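PDB 2V27: phenylalanine hydroxylase from Colwellia psychrerythraea, which probably hydroxylates L-phenylalanine to L-tyrosine with iron, tetrahydrobiopterin and molecular oxygen, the first step of phenylalanine degradation. Local coordinates for residues B[152-157]-B[246-251]; B[159-164]-B[203-208]; B[30-35]-B[54-59]. All coordinates share one frame; numbering follows the deposited sequence.

From the N terminus, contact 3 comes first. It closes a short loop by bringing 54-59, just after helix 45-54, back onto helix 22-38. The chain then runs to helix 152-167, where the other two contacts start. Contact 1 opens at 152-157 and contact 2 at 159-164. Contact 2 closes first, at 203-208, and contact 1 closes at 246-251, so contact 2 lies within the span of contact 1. The two also touch, through Leu208 on Ala251 and Ile207 on Leu247. They tie helix 152-167 to helix 241-254 and to the end of strand 201-204. Contact 3 is separate, its centre about 38 Å from that of contact 1.

Contact 1: residues B[152-157]-B[246-251]; sequences KEQRVF and ELVAQA
Phe157 and Val248 form the tight centre of this helix-helix contact. Val248 CG1 lies over one face of the Phe157 ring, off centre toward the rim. Val248 CG1 is 4.0 Å from the centroid of the Phe157 ring and 24° off its normal, a CH-pi contact. The closest ring atom is Phe157 CG, 3.7 Å from Val248 CG1. The second methyl sits nearer the backbone, with Val248 CG2 3.8 Å from Phe157 CB. The two methyls lie along the CB-CG bond of Phe157, on one side of it. Phe157 CG is anti to its own carbonyl carbon (chi1 -80°), which sends the ring toward helix 241-254. Farther out, Ala251 CB meets Phe157 CE1 at 3.8 Å. Arg160, one turn on, adds a cation-pi interaction with the same ring.

The packing is looser at Gln154, which is partly exposed. Gln154 CG is 4.3 Å from Val248 CG1. The Gln154 amide is used locally, as OE1 accepts a hydrogen bond from Thr151 N. Glu246, Ala249 and Gln250 lie on the solvent side of the second helix. No hydrogen bond crosses between the segments, so the contact rests on carbon-to-carbon packing, Gln154 included through its CG.

The axes of the two short segments pass 10.5 Å apart and cross at 90°. This is perpendicular helix-helix packing, joining helix 152-167 to helix 241-254 in the largely helical fold of this biopterin-dependent aromatic amino acid hydroxylase.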
loop_
_atom_site.group_PDB
_atom_site.type_symbol
_atom_site.label_atom_id
_atom_site.label_comp_id
_atom_site.label_asym_id
_atom_site.label_seq_id
_atom_site.Cartn_x
_atom_site.Cartn_y
_atom_site.Cartn_z
ATOM N N LYS B 152 25.193 7.059 -7.241
ATOM C CA LYS B 152 23.990 6.941 -6.412
ATOM C C LYS B 152 22.693 6.903 -7.234
ATOM O O LYS B 152 21.826 6.055 -6.967
ATOM C CB LYS B 152 23.948 8.063 -5.378
ATOM C CG LYS B 152 22.681 8.108 -4.527
ATOM C CE LYS B 152 21.332 10.383 -2.727
ATOM N NZ LYS B 152 21.350 10.995 -1.364
ATOM N N GLU B 153 22.546 7.793 -8.210
ATOM C CA GLU B 153 21.334 7.787 -9.000
ATOM C C GLU B 153 21.319 6.597 -9.937
ATOM O O GLU B 153 20.260 6.043 -10.164
ATOM C CB GLU B 153 21.087 9.100 -9.741
ATOM C CG GLU B 153 19.633 9.263 -10.282
ATOM C CD GLU B 153 18.506 9.140 -9.215
ATOM O OE1 GLU B 153 18.577 9.818 -8.155
ATOM O OE2 GLU B 153 17.533 8.368 -9.459
ATOM N N GLN B 154 22.473 6.164 -10.447
ATOM C CA GLN B 154 22.451 5.024 -11.358
ATOM C C GLN B 154 22.043 3.750 -10.591
ATOM O O GLN B 154 21.260 2.915 -11.083
ATOM C CB GLN B 154 23.829 4.825 -12.000
ATOM C CG GLN B 154 24.090 5.783 -13.141
ATOM C CD GLN B 154 25.544 5.790 -13.567
ATOM O OE1 GLN B 154 26.442 5.308 -12.845
ATOM N NE2 GLN B 154 25.777 6.270 -14.789
ATOM N N ARG B 155 22.499 3.665 -9.354
ATOM C CA ARG B 155 22.154 2.510 -8.491
ATOM C C ARG B 155 20.621 2.463 -8.241
ATOM O O ARG B 155 20.069 1.340 -8.170
ATOM C CB ARG B 155 23.037 2.475 -7.212
ATOM C CG ARG B 155 24.500 2.043 -7.549
ATOM C CD ARG B 155 25.454 2.042 -6.344
ATOM N NE ARG B 155 26.735 1.360 -6.602
ATOM C CZ ARG B 155 27.753 1.345 -5.734
ATOM N NH1 ARG B 155 27.617 1.936 -4.523
ATOM N NH2 ARG B 155 28.884 0.712 -6.047
ATOM N N VAL B 156 19.941 3.621 -8.153
ATOM C CA VAL B 156 18.450 3.695 -7.986
ATOM C C VAL B 156 17.791 3.016 -9.210
ATOM O O VAL B 156 16.873 2.181 -9.057
ATOM C CB VAL B 156 17.894 5.168 -7.784
ATOM C CG1 VAL B 156 16.354 5.230 -7.814
ATOM C CG2 VAL B 156 18.425 5.794 -6.473
ATOM N N PHE B 157 18.299 3.312 -10.404
ATOM C CA PHE B 157 17.770 2.715 -11.635
ATOM C C PHE B 157 18.052 1.234 -11.685
ATOM O O PHE B 157 17.205 0.474 -12.115
ATOM C CB PHE B 157 18.365 3.430 -12.865
ATOM C CG PHE B 157 17.678 4.748 -13.175
ATOM C CD1 PHE B 157 16.606 4.769 -14.076
ATOM C CD2 PHE B 157 18.067 5.940 -12.537
ATOM C CE1 PHE B 157 15.908 5.988 -14.360
ATOM C CE2 PHE B 157 17.382 7.146 -12.800
ATOM C CZ PHE B 157 16.326 7.162 -13.723
ATOM N N GLU B 246 23.927 3.970 -20.719
ATOM C CA GLU B 246 23.266 4.705 -21.825
ATOM C C GLU B 246 21.721 4.629 -21.691
ATOM O O GLU B 246 21.033 5.620 -21.865
ATOM C CB GLU B 246 23.664 4.165 -23.195
ATOM C CG GLU B 246 25.005 4.662 -23.683
ATOM C CD GLU B 246 25.347 4.127 -25.059
ATOM O OE1 GLU B 246 24.492 3.464 -25.718
ATOM O OE2 GLU B 246 26.499 4.372 -25.470
ATOM N N LEU B 247 21.207 3.450 -21.348
ATOM C CA LEU B 247 19.762 3.250 -21.163
ATOM C C LEU B 247 19.236 4.067 -19.972
ATOM O O LEU B 247 18.153 4.674 -20.018
ATOM C CB LEU B 247 19.488 1.756 -20.992
ATOM C CG LEU B 247 19.590 0.960 -22.299
ATOM C CD1 LEU B 247 19.663 -0.589 -22.178
ATOM C CD2 LEU B 247 18.437 1.315 -23.267
ATOM N N VAL B 248 20.025 4.126 -18.890
ATOM C CA VAL B 248 19.691 4.948 -17.734
ATOM C C VAL B 248 19.599 6.442 -18.109
ATOM O O VAL B 248 18.632 7.117 -17.782
ATOM C CB VAL B 248 20.671 4.724 -16.538
ATOM C CG1 VAL B 248 20.474 5.750 -15.460
ATOM C CG2 VAL B 248 20.489 3.290 -15.984
ATOM N N ALA B 249 20.628 6.938 -18.807
ATOM C CA ALA B 249 20.596 8.295 -19.349
ATOM C C ALA B 249 19.393 8.563 -20.284
ATOM O O ALA B 249 18.769 9.621 -20.163
ATOM C CB ALA B 249 21.924 8.600 -20.092
ATOM N N GLN B 250 19.033 7.597 -21.114
ATOM C CA GLN B 250 17.846 7.776 -21.970
ATOM C C GLN B 250 16.568 7.879 -21.101
ATOM O O GLN B 250 15.704 8.715 -21.326
ATOM C CB GLN B 250 17.736 6.602 -22.908
ATOM C CG GLN B 250 16.631 6.797 -23.870
ATOM C CD GLN B 250 16.442 5.620 -24.757
ATOM O OE1 GLN B 250 17.084 4.559 -24.582
ATOM N NE2 GLN B 250 15.631 5.796 -25.780
ATOM N N ALA B 251 16.442 6.972 -20.135
ATOM C CA ALA B 251 15.355 7.072 -19.165
ATOM C C ALA B 251 15.257 8.437 -18.466
ATOM O O ALA B 251 14.159 8.967 -18.339
ATOM C CB ALA B 251 15.514 5.949 -18.135
#

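Contact 2: residues B[159-164]-B[203-208]; sequences ARLYWF and KPFDIL
Leu161 reaches across from helix 152-167 to Phe205 and Ile207, which lie where strand 201-204 turns into helix 207-211. A helix here packs against the turn between an edge strand of the four-stranded mixed sheet and the short helix that follows it. The same long helix ends at the iron ligand Glu167, and the Leu161 side chain is about 14 Å from the iron.

The contacts between the segments are apolar. Leu161 has its CG anti to the backbone N (chi1 176°), which brings the branch toward the turn. The second torsion (chi2 56°) then sends one methyl to each partner. Leu161 CD1 is 4.1 Å from Phe205 CZ. The methyl meets the ring at its edge, near the ring plane, and the two side chains cross at about a right angle. Leu161 CD2 is 4.3 Å from Ile207 CD1. These are modest contacts, and the buried area is only 129 Å². Val210 of helix 207-211 fills in beside them, touching Leu161, Phe164 and Phe205.

On the helix side, aromatic rings pack together. Trp163 CD1 sits over the centre of the Phe164 ring, 3.7 Å above its plane.

The hydrogen bonds lie within each side or to its neighbours; none passes between the two segments. Strand 223-227 serves both sides: its Tyr225 meets the Phe164 ring edge-to-face, and its Met226 shares backbone hydrogen bonds with Lys203 and Phe205. Asp206 is the N-cap of helix 207-211, its OD1 accepting a hydrogen bond from Asp209 N.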
loop_
_atom_site.group_PDB
_atom_site.type_symbol
_atom_site.label_atom_id
_atom_site.label_comp_id
_atom_site.label_asym_id
_atom_site.label_seq_id
_atom_site.Cartn_x
_atom_site.Cartn_y
_atom_site.Cartn_z
ATOM N N ALA B 159 18.483 -0.800 -9.025
ATOM C CA ALA B 159 17.543 -1.426 -8.069
ATOM C C ALA B 159 16.105 -1.611 -8.640
ATOM O O ALA B 159 15.441 -2.595 -8.316
ATOM C CB ALA B 159 17.506 -0.630 -6.734
ATOM N N ARG B 160 15.685 -0.686 -9.495
ATOM C CA ARG B 160 14.371 -0.695 -10.114
ATOM C C ARG B 160 14.328 -1.868 -11.107
ATOM O O ARG B 160 13.362 -2.681 -11.147
ATOM C CB ARG B 160 14.082 0.671 -10.797
ATOM C CG ARG B 160 12.792 0.750 -11.582
ATOM C CD ARG B 160 12.619 2.185 -12.137
ATOM N NE ARG B 160 12.437 3.175 -11.074
ATOM C CZ ARG B 160 13.168 4.271 -10.957
ATOM N NH1 ARG B 160 14.114 4.562 -11.871
ATOM N NH2 ARG B 160 12.950 5.068 -9.909
ATOM N N LEU B 161 15.396 -2.012 -11.902
ATOM C CA LEU B 161 15.546 -3.146 -12.798
ATOM C C LEU B 161 15.482 -4.488 -12.020
ATOM O O LEU B 161 14.757 -5.419 -12.406
ATOM C CB LEU B 161 16.857 -3.070 -13.603
ATOM C CG LEU B 161 17.157 -4.275 -14.521
ATOM C CD1 LEU B 161 16.035 -4.619 -15.571
ATOM C CD2 LEU B 161 18.530 -4.052 -15.242
ATOM N N TYR B 162 16.184 -4.573 -10.900
ATOM C CA TYR B 162 16.255 -5.772 -10.077
ATOM C C TYR B 162 14.844 -6.064 -9.547
ATOM O O TYR B 162 14.372 -7.223 -9.587
ATOM C CB TYR B 162 17.202 -5.477 -8.910
ATOM C CG TYR B 162 17.637 -6.686 -8.078
ATOM C CD1 TYR B 162 18.782 -7.412 -8.448
ATOM C CD2 TYR B 162 16.923 -7.091 -6.960
ATOM C CE1 TYR B 162 19.221 -8.515 -7.719
ATOM C CE2 TYR B 162 17.377 -8.213 -6.188
ATOM C CZ TYR B 162 18.546 -8.887 -6.605
ATOM O OH TYR B 162 19.080 -10.007 -5.962
ATOM N N TRP B 163 14.142 -5.013 -9.122
ATOM C CA TRP B 163 12.819 -5.160 -8.533
ATOM C C TRP B 163 11.877 -5.838 -9.531
ATOM O O TRP B 163 11.164 -6.771 -9.183
ATOM C CB TRP B 163 12.281 -3.769 -8.155
ATOM C CG TRP B 163 10.916 -3.807 -7.523
ATOM C CD1 TRP B 163 9.692 -3.474 -8.116
ATOM C CD2 TRP B 163 10.627 -4.120 -6.157
ATOM N NE1 TRP B 163 8.670 -3.598 -7.178
ATOM C CE2 TRP B 163 9.213 -3.971 -5.964
ATOM C CE3 TRP B 163 11.418 -4.534 -5.076
ATOM C CZ2 TRP B 163 8.587 -4.242 -4.713
ATOM C CZ3 TRP B 163 10.805 -4.778 -3.837
ATOM C CH2 TRP B 163 9.399 -4.631 -3.665
ATOM N N PHE B 164 11.888 -5.340 -10.758
ATOM C CA PHE B 164 10.976 -5.842 -11.747
ATOM C C PHE B 164 11.370 -7.148 -12.423
ATOM O O PHE B 164 10.606 -7.656 -13.260
ATOM C CB PHE B 164 10.714 -4.749 -12.759
ATOM C CG PHE B 164 9.801 -3.672 -12.211
ATOM C CD1 PHE B 164 10.272 -2.359 -11.979
ATOM C CD2 PHE B 164 8.461 -4.010 -11.889
ATOM C CE1 PHE B 164 9.394 -1.344 -11.482
ATOM C CE2 PHE B 164 7.577 -3.052 -11.394
ATOM C CZ PHE B 164 8.034 -1.705 -11.201
ATOM N N LYS B 203 2.584 -6.105 -18.097
ATOM C CA LYS B 203 3.148 -5.503 -19.339
ATOM C C LYS B 203 4.270 -6.383 -19.877
ATOM O O LYS B 203 5.040 -6.971 -19.093
ATOM C CB LYS B 203 3.705 -4.107 -19.032
ATOM C CG LYS B 203 2.643 -3.091 -18.542
ATOM C CD LYS B 203 3.398 -1.752 -18.145
ATOM N N PRO B 204 4.433 -6.433 -21.210
ATOM C CA PRO B 204 5.613 -7.126 -21.737
ATOM C C PRO B 204 6.912 -6.430 -21.288
ATOM O O PRO B 204 6.984 -5.188 -21.193
ATOM C CB PRO B 204 5.438 -7.050 -23.278
ATOM C CG PRO B 204 4.438 -6.042 -23.507
ATOM C CD PRO B 204 3.602 -5.809 -22.265
ATOM N N PHE B 205 7.938 -7.215 -20.991
ATOM C CA PHE B 205 9.188 -6.614 -20.549
ATOM C C PHE B 205 9.768 -5.662 -21.639
ATOM O O PHE B 205 9.846 -6.053 -22.821
ATOM C CB PHE B 205 10.217 -7.697 -20.217
ATOM C CG PHE B 205 11.485 -7.134 -19.690
ATOM C CD1 PHE B 205 11.694 -6.881 -18.292
ATOM C CD2 PHE B 205 12.503 -6.819 -20.593
ATOM C CE1 PHE B 205 12.910 -6.314 -17.823
ATOM C CE2 PHE B 205 13.684 -6.267 -20.129
ATOM C CZ PHE B 205 13.869 -6.004 -18.724
ATOM N N ASP B 206 10.195 -4.464 -21.231
ATOM C CA ASP B 206 10.938 -3.576 -22.090
ATOM C C ASP B 206 11.823 -2.802 -21.133
ATOM O O ASP B 206 11.356 -2.182 -20.151
ATOM C CB ASP B 206 9.992 -2.649 -22.842
ATOM C CG ASP B 206 10.734 -1.595 -23.661
ATOM O OD1 ASP B 206 11.177 -0.569 -23.110
ATOM O OD2 ASP B 206 10.895 -1.821 -24.862
ATOM N N ILE B 207 13.119 -2.829 -21.397
ATOM C CA ILE B 207 14.051 -2.338 -20.395
ATOM C C ILE B 207 13.865 -0.845 -20.150
ATOM O O ILE B 207 14.013 -0.358 -19.022
ATOM C CB ILE B 207 15.525 -2.709 -20.770
ATOM C CG1 ILE B 207 16.450 -2.309 -19.604
ATOM C CG2 ILE B 207 15.939 -2.136 -22.125
ATOM C CD1 ILE B 207 17.703 -3.263 -19.428
ATOM N N LEU B 208 13.619 -0.073 -21.219
ATOM C CA LEU B 208 13.393 1.369 -21.026
ATOM C C LEU B 208 12.118 1.624 -20.194
ATOM O O LEU B 208 12.173 2.424 -19.231
ATOM C CB LEU B 208 13.369 2.120 -22.402
ATOM C CG LEU B 208 13.240 3.618 -22.252
ATOM C CD1 LEU B 208 14.431 4.235 -21.504
ATOM C CD2 LEU B 208 13.225 4.119 -23.711
#

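Contact 3: residues B[30-35]-B[54-59]; sequences ELFTRQ and LNLPTD
Phe32 of helix 22-38 packs against Leu56, Thr58 and the carbonyl of Pro57 in an aromatic helix-to-loop contact in the N-terminal part of the chain. The loop joins helix 45-54 to helix 64-75. With chi1 at -161°, the Phe32 ring swings away from its own N and under the loop, meeting both its backbone and its side chains.

Two loop groups lie over one ring face. Thr58 CA is 4.2 Å from the Phe32 centroid and 15° off the normal, a CH-pi contact. Pro57 O stands 3.8 Å above the plane of the Phe32 ring, toward the rim. This carbonyl oxygen has a hydrogen bond from Trp28 NE1, one turn earlier on the helix. The Thr58 methyl adds a contact, with Thr58 CG2 3.7 Å from Phe32 CE2. Near the far end of the ring, Leu56 CB is 3.8 Å from Phe32 CE1, and Leu56 CD1 is 4.0 Å from the same CE1.

Putting an alanine in place of Phe32 would probably open a gap beneath Thr58 and beside Leu56 and leave Phe125 without its ring partner.

Neighbouring helices pack around it. Phe32 meets Phe125 edge-to-face on helix 120-131, the helix that carries the iron ligands His122 and His127. Leu56 touches Ile124 there and Val67 on helix 64-75, so the loop is wedged among helices 22-38, 64-75 and 120-131.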
loop_
_atom_site.group_PDB
_atom_site.type_symbol
_atom_site.label_atom_id
_atom_site.label_comp_id
_atom_site.label_asym_id
_atom_site.label_seq_id
_atom_site.Cartn_x
_atom_site.Cartn_y
_atom_site.Cartn_z
ATOM N N GLU B 30 6.471 -25.006 7.943
ATOM C CA GLU B 30 5.149 -24.426 7.667
ATOM C C GLU B 30 5.203 -23.531 6.440
ATOM O O GLU B 30 4.349 -23.648 5.534
ATOM C CB GLU B 30 4.613 -23.674 8.885
ATOM C CG GLU B 30 4.088 -24.640 9.943
ATOM C CD GLU B 30 3.451 -23.953 11.131
ATOM O OE1 GLU B 30 2.883 -22.832 10.963
ATOM O OE2 GLU B 30 3.518 -24.547 12.238
ATOM N N LEU B 31 6.235 -22.687 6.372
ATOM C CA LEU B 31 6.477 -21.838 5.176
ATOM C C LEU B 31 6.672 -22.638 3.887
ATOM O O LEU B 31 6.073 -22.328 2.830
ATOM C CB LEU B 31 7.680 -20.949 5.379
ATOM C CG LEU B 31 7.576 -19.903 6.470
ATOM C CD1 LEU B 31 8.892 -19.162 6.734
ATOM C CD2 LEU B 31 6.433 -18.905 6.202
ATOM N N PHE B 32 7.434 -23.727 3.965
ATOM C CA PHE B 32 7.753 -24.565 2.812
ATOM C C PHE B 32 6.499 -25.292 2.365
ATOM O O PHE B 32 6.122 -25.260 1.174
ATOM C CB PHE B 32 8.835 -25.590 3.222
ATOM C CG PHE B 32 9.563 -26.201 2.068
ATOM C CD1 PHE B 32 10.812 -25.710 1.715
ATOM C CD2 PHE B 32 9.029 -27.257 1.321
ATOM C CE1 PHE B 32 11.527 -26.239 0.687
ATOM C CE2 PHE B 32 9.741 -27.794 0.242
ATOM C CZ PHE B 32 11.019 -27.274 -0.064
ATOM N N THR B 33 5.838 -25.972 3.299
ATOM C CA THR B 33 4.665 -26.770 2.909
ATOM C C THR B 33 3.567 -25.909 2.272
ATOM O O THR B 33 2.980 -26.310 1.261
ATOM C CB THR B 33 4.049 -27.570 4.094
ATOM O OG1 THR B 33 3.934 -26.729 5.249
ATOM C CG2 THR B 33 4.878 -28.767 4.402
ATOM N N ARG B 34 3.291 -24.748 2.876
ATOM C CA ARG B 34 2.275 -23.831 2.337
ATOM C C ARG B 34 2.677 -23.310 0.948
ATOM O O ARG B 34 1.834 -23.189 0.074
ATOM C CB ARG B 34 1.914 -22.696 3.288
ATOM C CG ARG B 34 2.859 -21.546 3.300
ATOM C CD ARG B 34 2.475 -20.546 4.383
ATOM N NE ARG B 34 3.263 -19.340 4.221
ATOM C CZ ARG B 34 3.146 -18.245 4.939
ATOM N NH1 ARG B 34 2.253 -18.173 5.948
ATOM N NH2 ARG B 34 3.933 -17.216 4.641
ATOM N N GLN B 35 3.957 -23.029 0.739
ATOM C CA GLN B 35 4.370 -22.445 -0.532
ATOM C C GLN B 35 4.435 -23.462 -1.636
ATOM O O GLN B 35 4.080 -23.157 -2.768
ATOM C CB GLN B 35 5.710 -21.713 -0.402
ATOM C CG GLN B 35 5.904 -20.677 -1.527
ATOM C CD GLN B 35 4.919 -19.486 -1.468
ATOM O OE1 GLN B 35 4.528 -18.888 -2.532
ATOM N NE2 GLN B 35 4.522 -19.127 -0.264
ATOM N N LEU B 54 18.198 -28.590 -6.084
ATOM C CA LEU B 54 18.565 -28.272 -4.692
ATOM C C LEU B 54 18.185 -29.368 -3.710
ATOM O O LEU B 54 18.876 -29.535 -2.698
ATOM C CB LEU B 54 17.922 -26.958 -4.175
ATOM C CG LEU B 54 18.444 -25.699 -4.835
ATOM C CD1 LEU B 54 17.713 -24.533 -4.184
ATOM C CD2 LEU B 54 19.963 -25.521 -4.716
ATOM N N ASN B 55 17.061 -30.055 -3.958
ATOM C CA ASN B 55 16.551 -31.042 -3.017
ATOM C C ASN B 55 16.550 -30.486 -1.593
ATOM O O ASN B 55 17.072 -31.100 -0.680
ATOM C CB ASN B 55 17.348 -32.346 -3.181
ATOM C CG ASN B 55 16.856 -33.502 -2.291
ATOM O OD1 ASN B 55 15.730 -33.529 -1.838
ATOM N ND2 ASN B 55 17.745 -34.506 -2.099
ATOM N N LEU B 56 15.890 -29.350 -1.410
ATOM C CA LEU B 56 15.804 -28.700 -0.103
ATOM C C LEU B 56 15.060 -29.576 0.913
ATOM O O LEU B 56 14.106 -30.293 0.554
ATOM C CB LEU B 56 15.072 -27.347 -0.241
ATOM C CG LEU B 56 15.824 -26.297 -1.089
ATOM C CD1 LEU B 56 14.898 -25.095 -1.212
ATOM C CD2 LEU B 56 17.169 -25.876 -0.510
ATOM N N PRO B 57 15.459 -29.489 2.197
ATOM C CA PRO B 57 14.712 -30.257 3.213
ATOM C C PRO B 57 13.385 -29.558 3.464
ATOM O O PRO B 57 13.320 -28.299 3.447
ATOM C CB PRO B 57 15.604 -30.187 4.456
ATOM C CG PRO B 57 16.559 -28.920 4.254
ATOM C CD PRO B 57 16.598 -28.708 2.730
ATOM N N THR B 58 12.326 -30.343 3.671
ATOM C CA THR B 58 11.003 -29.772 3.888
ATOM C C THR B 58 10.706 -29.439 5.375
ATOM O O THR B 58 9.783 -28.681 5.703
ATOM C CB THR B 58 9.934 -30.712 3.287
ATOM O OG1 THR B 58 9.878 -31.899 4.086
ATOM C CG2 THR B 58 10.256 -31.093 1.821
ATOM N N ASP B 59 11.507 -29.990 6.288
ATOM C CA ASP B 59 11.187 -29.949 7.719
ATOM C C ASP B 59 12.232 -29.290 8.621
ATOM O O ASP B 59 12.088 -29.288 9.848
ATOM C CB ASP B 59 10.959 -31.379 8.204
ATOM C CG ASP B 59 12.160 -32.282 7.939
ATOM O OD1 ASP B 59 13.243 -31.803 7.477
ATOM O OD2 ASP B 59 12.027 -33.496 8.230
#